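Phosphoglycerate dehydrogenase (PDB 3EVT) catalyses the NAD-dependent oxidation of 3-phosphoglycerate, as a member of the D-isomer-specific 2-hydroxyacid dehydrogenase family. Local coordinates at the interface of chains A and B. Coordinates in Å, arbitrary orientation; residue numbers count along the deposited sequence, not the author numbering. Chains: chain A/B, Phosphoglycerate dehydrogenase.

Contact 1: the interface of chains A and B. Residues chain A 101, 104-105, 250, 272-274, 277; chain B 111-113, 116, 120.
The hydroxyl OG of A:Ser101 is held by B:Arg111 and by water 2, which also reaches the backbone O of B:Arg111. The arginine comes to it side-on. Its NE and NH2 both donate to A:Ser101 OG, each at 3.1 Å, and the hydroxyl lies 18° out of the guanidinium plane. Both bonds are bent at the hydrogen, as expected when two N-H groups share one acceptor. The arginine chain folds at chi2 and chi3, which turns the guanidinium back to this serine.

B:Tyr113 is the apolar centre. Its ring is sandwiched between two parts of chain A. The methyl CG2 of A:Thr274 sits over one face, 3.8 Å from the ring centroid, and A:Ala105 CA lies over the opposite face, both offset toward the rim. A:Ala105 CB meets the phenol OH at 3.5 Å. With A:Thr274 OG1 between the backbone N and the carbonyl carbon (chi1 57°), CG2 faces the tyrosine ring while OG1 binds water 3. The same CG2 also touches B:Ala116 CB at 3.5 Å. A:Leu272 CD1 meets the CD2 side of the ring. Water 3 also bonds to the phenol OH and the O of A:Leu272.

Further along, B:Gln120 uses its amide oxygen OE1 to accept from A:Ile273 N at 2.9 Å, nearly straight at 172°. Water 1 links A:Ile273 O to B:Ala116 O.

One side of helix 113-120 of chain B, with loop residues B:Arg111 and B:Gly112 before it, packs against helix 93-110, strand 271-273 and the loop after it in chain A. The contact recurs with the chains exchanged.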
loop_
_atom_site.group_PDB
_atom_site.type_symbol
_atom_site.label_atom_id
_atom_site.label_comp_id
_atom_site.label_asym_id
_atom_site.label_seq_id
_atom_site.Cartn_x
_atom_site.Cartn_y
_atom_site.Cartn_z
ATOM N N SER A 101 9.507 -2.663 0.908
ATOM C CA SER A 101 10.216 -2.941 2.181
ATOM C C SER A 101 9.945 -1.946 3.275
ATOM O O SER A 101 9.786 -2.329 4.434
ATOM C CB SER A 101 11.717 -2.987 1.966
ATOM O OG SER A 101 12.021 -4.104 1.131
ATOM N N ALA A 104 6.465 -2.478 4.506
ATOM C CA ALA A 104 6.449 -3.745 5.207
ATOM C C ALA A 104 6.906 -3.558 6.633
ATOM O O ALA A 104 6.324 -4.132 7.574
ATOM C CB ALA A 104 7.365 -4.765 4.472
ATOM N N ALA A 105 7.954 -2.758 6.811
ATOM C CA ALA A 105 8.455 -2.510 8.133
ATOM C C ALA A 105 7.375 -1.798 8.963
ATOM O O ALA A 105 7.147 -2.139 10.122
ATOM C CB ALA A 105 9.747 -1.673 8.045
ATOM N N ALA A 250 13.772 0.024 12.228
ATOM C CA ALA A 250 14.028 -1.066 11.284
ATOM C C ALA A 250 15.243 -0.652 10.516
ATOM O O ALA A 250 15.246 0.373 9.842
ATOM C CB ALA A 250 12.836 -1.300 10.346
ATOM N N LEU A 272 14.321 -4.035 14.152
ATOM C CA LEU A 272 14.188 -5.146 13.205
ATOM C C LEU A 272 15.334 -5.056 12.256
ATOM O O LEU A 272 15.360 -4.151 11.455
ATOM C CB LEU A 272 12.896 -5.038 12.373
ATOM C CG LEU A 272 11.553 -4.718 13.056
ATOM C CD1 LEU A 272 10.327 -4.651 12.086
ATOM C CD2 LEU A 272 11.309 -5.674 14.171
ATOM N N ILE A 273 16.267 -5.993 12.322
ATOM C CA ILE A 273 17.446 -5.948 11.483
ATOM C C ILE A 273 17.142 -6.763 10.241
ATOM O O ILE A 273 16.741 -7.934 10.346
ATOM C CB ILE A 273 18.706 -6.609 12.213
ATOM C CG1 ILE A 273 18.912 -6.004 13.586
ATOM C CG2 ILE A 273 19.993 -6.434 11.371
ATOM C CD1 ILE A 273 19.345 -4.522 13.543
ATOM N N THR A 274 17.306 -6.175 9.066
ATOM C CA THR A 274 17.261 -6.987 7.888
ATOM C C THR A 274 18.603 -6.783 7.225
ATOM O O THR A 274 19.123 -5.686 7.231
ATOM C CB THR A 274 16.094 -6.610 6.904
ATOM O OG1 THR A 274 16.216 -5.225 6.537
ATOM C CG2 THR A 274 14.750 -6.841 7.582
ATOM N N ILE A 277 18.650 -6.241 2.477
ATOM C CA ILE A 277 17.903 -6.872 1.401
ATOM C C ILE A 277 16.965 -5.965 0.625
ATOM O O ILE A 277 16.457 -6.372 -0.425
ATOM C CB ILE A 277 17.045 -8.018 1.906
ATOM C CG1 ILE A 277 16.287 -7.576 3.158
ATOM C CG2 ILE A 277 17.904 -9.259 2.156
ATOM C CD1 ILE A 277 15.342 -8.619 3.667
ATOM N N ARG B 111 8.635 -9.304 1.699
ATOM C CA ARG B 111 9.809 -8.403 1.861
ATOM C C ARG B 111 10.796 -8.910 2.896
ATOM O O ARG B 111 11.847 -8.285 3.132
ATOM C CB ARG B 111 9.404 -6.937 2.105
ATOM C CG ARG B 111 8.398 -6.401 1.050
ATOM C CD ARG B 111 8.953 -6.572 -0.389
ATOM N NE ARG B 111 10.224 -5.919 -0.567
ATOM C CZ ARG B 111 11.155 -6.343 -1.425
ATOM N NH1 ARG B 111 10.947 -7.440 -2.160
ATOM N NH2 ARG B 111 12.294 -5.674 -1.548
ATOM N N GLY B 112 10.497 -10.085 3.463
ATOM C CA GLY B 112 11.498 -10.791 4.273
ATOM C C GLY B 112 11.577 -10.444 5.748
ATOM O O GLY B 112 12.523 -10.885 6.449
ATOM N N TYR B 113 10.598 -9.694 6.265
ATOM C CA TYR B 113 10.602 -9.317 7.673
ATOM C C TYR B 113 10.405 -10.512 8.547
ATOM O O TYR B 113 11.111 -10.662 9.526
ATOM C CB TYR B 113 9.624 -8.138 7.960
ATOM C CG TYR B 113 10.350 -6.821 7.677
ATOM C CD1 TYR B 113 10.350 -6.264 6.402
ATOM C CD2 TYR B 113 11.135 -6.221 8.661
ATOM C CE1 TYR B 113 11.056 -5.174 6.139
ATOM C CE2 TYR B 113 11.834 -5.125 8.412
ATOM C CZ TYR B 113 11.821 -4.606 7.147
ATOM O OH TYR B 113 12.561 -3.475 6.895
ATOM N N ALA B 116 13.623 -12.434 8.280
ATOM C CA ALA B 116 14.650 -11.631 8.982
ATOM C C ALA B 116 14.567 -11.755 10.485
ATOM O O ALA B 116 15.593 -11.818 11.146
ATOM C CB ALA B 116 14.612 -10.190 8.592
ATOM N N GLN B 120 17.266 -13.033 13.011
ATOM C CA GLN B 120 17.672 -12.226 14.184
ATOM C C GLN B 120 17.572 -13.000 15.539
ATOM O O GLN B 120 18.370 -12.742 16.499
ATOM C CB GLN B 120 16.858 -10.916 14.215
ATOM C CG GLN B 120 16.913 -10.057 15.506
ATOM C CD GLN B 120 16.605 -8.578 15.232
ATOM O OE1 GLN B 120 16.200 -8.233 14.128
ATOM N NE2 GLN B 120 16.749 -7.711 16.245
HETATM O O HOH W 1 17.840 -10.590 10.224
HETATM O O HOH W 2 13.040 -5.891 2.669
HETATM O O HOH W 3 14.936 -3.575 8.511
#

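Contact 2: the interface of chains A and B. Residues chain A 261, 263, 266-267; chain B 120-121, 124.
B:Arg124 lies flat along one face of the A:Trp266 indole, the two side chains running past each other in opposite directions. Ring and guanidinium planes are 9° apart. The aliphatic part of the arginine covers the aromatic surface: CB sits over the six-membered ring, 3.6 Å from its centroid, and CD over the five-membered ring. An extended chain from CG to NE (chi2 161°) carries the guanidinium beyond the indole and over A:Trp266 CB, which is 3.5 Å from B:Arg124 CZ.

Bonds at its rim fix the rotation of this guanidinium. NH1 donates to the backbone O of A:Thr261 at 2.8 Å, and NH2 donates to the side-chain OE1 of A:Gln267 at 2.7 Å. Both acceptors lie close to the guanidinium plane. NH2 approaches OE1 from above the amide plane. A:Gln267 NE2, however, faces B:Arg124 NH1 as donor to donor, and its chi1 is nearly eclipsed, so this glutamine conformation is doubtful. On the arginine's own chain, NE bonds to the backbone O of B:Gln120, which helps to position the arginine.

B:Gln120 stands at the indole edge, with its amide plane perpendicular to the ring and CB in the ring plane. Its NE2 donates to the backbone O of A:Trp266. B:Arg121, bent at chi2, reaches the same oxygen from the opposite face of the carbonyl plane. That bond, B:Arg121 NH1 to A:Trp266 O, measures 2.9 Å and is almost straight at 175°.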
loop_
_atom_site.group_PDB
_atom_site.type_symbol
_atom_site.label_atom_id
_atom_site.label_comp_id
_atom_site.label_asym_id
_atom_site.label_seq_id
_atom_site.Cartn_x
_atom_site.Cartn_y
_atom_site.Cartn_z
ATOM N N THR A 261 27.589 -10.812 14.961
ATOM C CA THR A 261 26.553 -11.594 15.607
ATOM C C THR A 261 26.407 -11.357 17.097
ATOM O O THR A 261 25.436 -11.789 17.702
ATOM C CB THR A 261 26.759 -13.106 15.390
ATOM O OG1 THR A 261 28.017 -13.509 15.963
ATOM C CG2 THR A 261 26.693 -13.474 13.898
ATOM N N HIS A 263 26.642 -8.202 18.288
ATOM C CA HIS A 263 26.206 -6.820 18.464
ATOM C C HIS A 263 24.897 -6.750 19.274
ATOM O O HIS A 263 24.004 -7.600 19.098
ATOM C CB HIS A 263 26.042 -6.119 17.119
ATOM C CG HIS A 263 26.107 -4.636 17.221
ATOM N ND1 HIS A 263 25.072 -3.885 17.736
ATOM C CD2 HIS A 263 27.098 -3.761 16.915
ATOM C CE1 HIS A 263 25.417 -2.611 17.731
ATOM N NE2 HIS A 263 26.639 -2.507 17.231
ATOM N N TRP A 266 21.077 -6.702 17.816
ATOM C CA TRP A 266 20.328 -7.944 17.522
ATOM C C TRP A 266 19.418 -8.426 18.652
ATOM O O TRP A 266 18.384 -9.037 18.387
ATOM C CB TRP A 266 21.251 -9.115 17.227
ATOM C CG TRP A 266 22.091 -9.077 15.941
ATOM C CD1 TRP A 266 23.434 -8.814 15.851
ATOM C CD2 TRP A 266 21.657 -9.411 14.599
ATOM N NE1 TRP A 266 23.848 -8.958 14.540
ATOM C CE2 TRP A 266 22.782 -9.322 13.760
ATOM C CE3 TRP A 266 20.429 -9.789 14.042
ATOM C CZ2 TRP A 266 22.721 -9.583 12.384
ATOM C CZ3 TRP A 266 20.360 -10.048 12.674
ATOM C CH2 TRP A 266 21.504 -9.916 11.852
ATOM N N GLN A 267 19.854 -8.232 19.899
ATOM C CA GLN A 267 19.109 -8.742 21.050
ATOM C C GLN A 267 17.903 -7.905 21.412
ATOM O O GLN A 267 17.147 -8.327 22.264
ATOM C CB GLN A 267 19.986 -8.829 22.323
ATOM C CG GLN A 267 21.471 -8.655 22.097
ATOM C CD GLN A 267 22.155 -9.966 21.680
ATOM O OE1 GLN A 267 21.593 -11.062 21.896
ATOM N NE2 GLN A 267 23.361 -9.859 21.061
ATOM N N GLN B 120 17.266 -13.033 13.011
ATOM C CA GLN B 120 17.672 -12.226 14.184
ATOM C C GLN B 120 17.572 -13.000 15.539
ATOM O O GLN B 120 18.370 -12.742 16.499
ATOM C CB GLN B 120 16.858 -10.916 14.215
ATOM C CG GLN B 120 16.913 -10.057 15.506
ATOM C CD GLN B 120 16.605 -8.578 15.232
ATOM O OE1 GLN B 120 16.200 -8.233 14.128
ATOM N NE2 GLN B 120 16.749 -7.711 16.245
ATOM N N ARG B 121 16.587 -13.905 15.644
ATOM C CA ARG B 121 16.480 -14.743 16.826
ATOM C C ARG B 121 17.224 -16.056 16.609
ATOM O O ARG B 121 17.069 -16.997 17.391
ATOM C CB ARG B 121 15.016 -15.003 17.181
ATOM C CG ARG B 121 14.419 -13.794 17.872
ATOM C CD ARG B 121 15.046 -13.612 19.260
ATOM N NE ARG B 121 14.781 -12.286 19.831
ATOM C CZ ARG B 121 15.569 -11.227 19.662
ATOM N NH1 ARG B 121 16.676 -11.326 18.918
ATOM N NH2 ARG B 121 15.245 -10.059 20.223
ATOM N N ARG B 124 21.614 -15.083 12.948
ATOM C CA ARG B 124 22.053 -13.701 12.669
ATOM C C ARG B 124 23.078 -13.658 11.567
ATOM O O ARG B 124 24.125 -13.006 11.673
ATOM C CB ARG B 124 22.623 -13.031 13.920
ATOM C CG ARG B 124 21.652 -13.029 15.086
ATOM C CD ARG B 124 22.372 -12.787 16.391
ATOM N NE ARG B 124 21.430 -12.703 17.497
ATOM C CZ ARG B 124 21.727 -12.229 18.707
ATOM N NH1 ARG B 124 22.947 -11.738 18.972
ATOM N NH2 ARG B 124 20.786 -12.204 19.639
#

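Contact 1 and contact 2 are neighbours along the A-B interface, with the centres of their C-alpha atoms about 13 Å apart. B:Gln120, at the end of helix 113-120, belongs to both. Its two amide atoms are divided between them, OE1 serving contact 1 and NE2 contact 2. Chain A follows the same course, from 3-10 helix 264-267 in contact 2 to strand 271-273 in contact 1. The two-fold repeats both patches with the chains exchanged. Contacts of this kind are consistent with the dimers known for this family, and the assembly is probably the functional one.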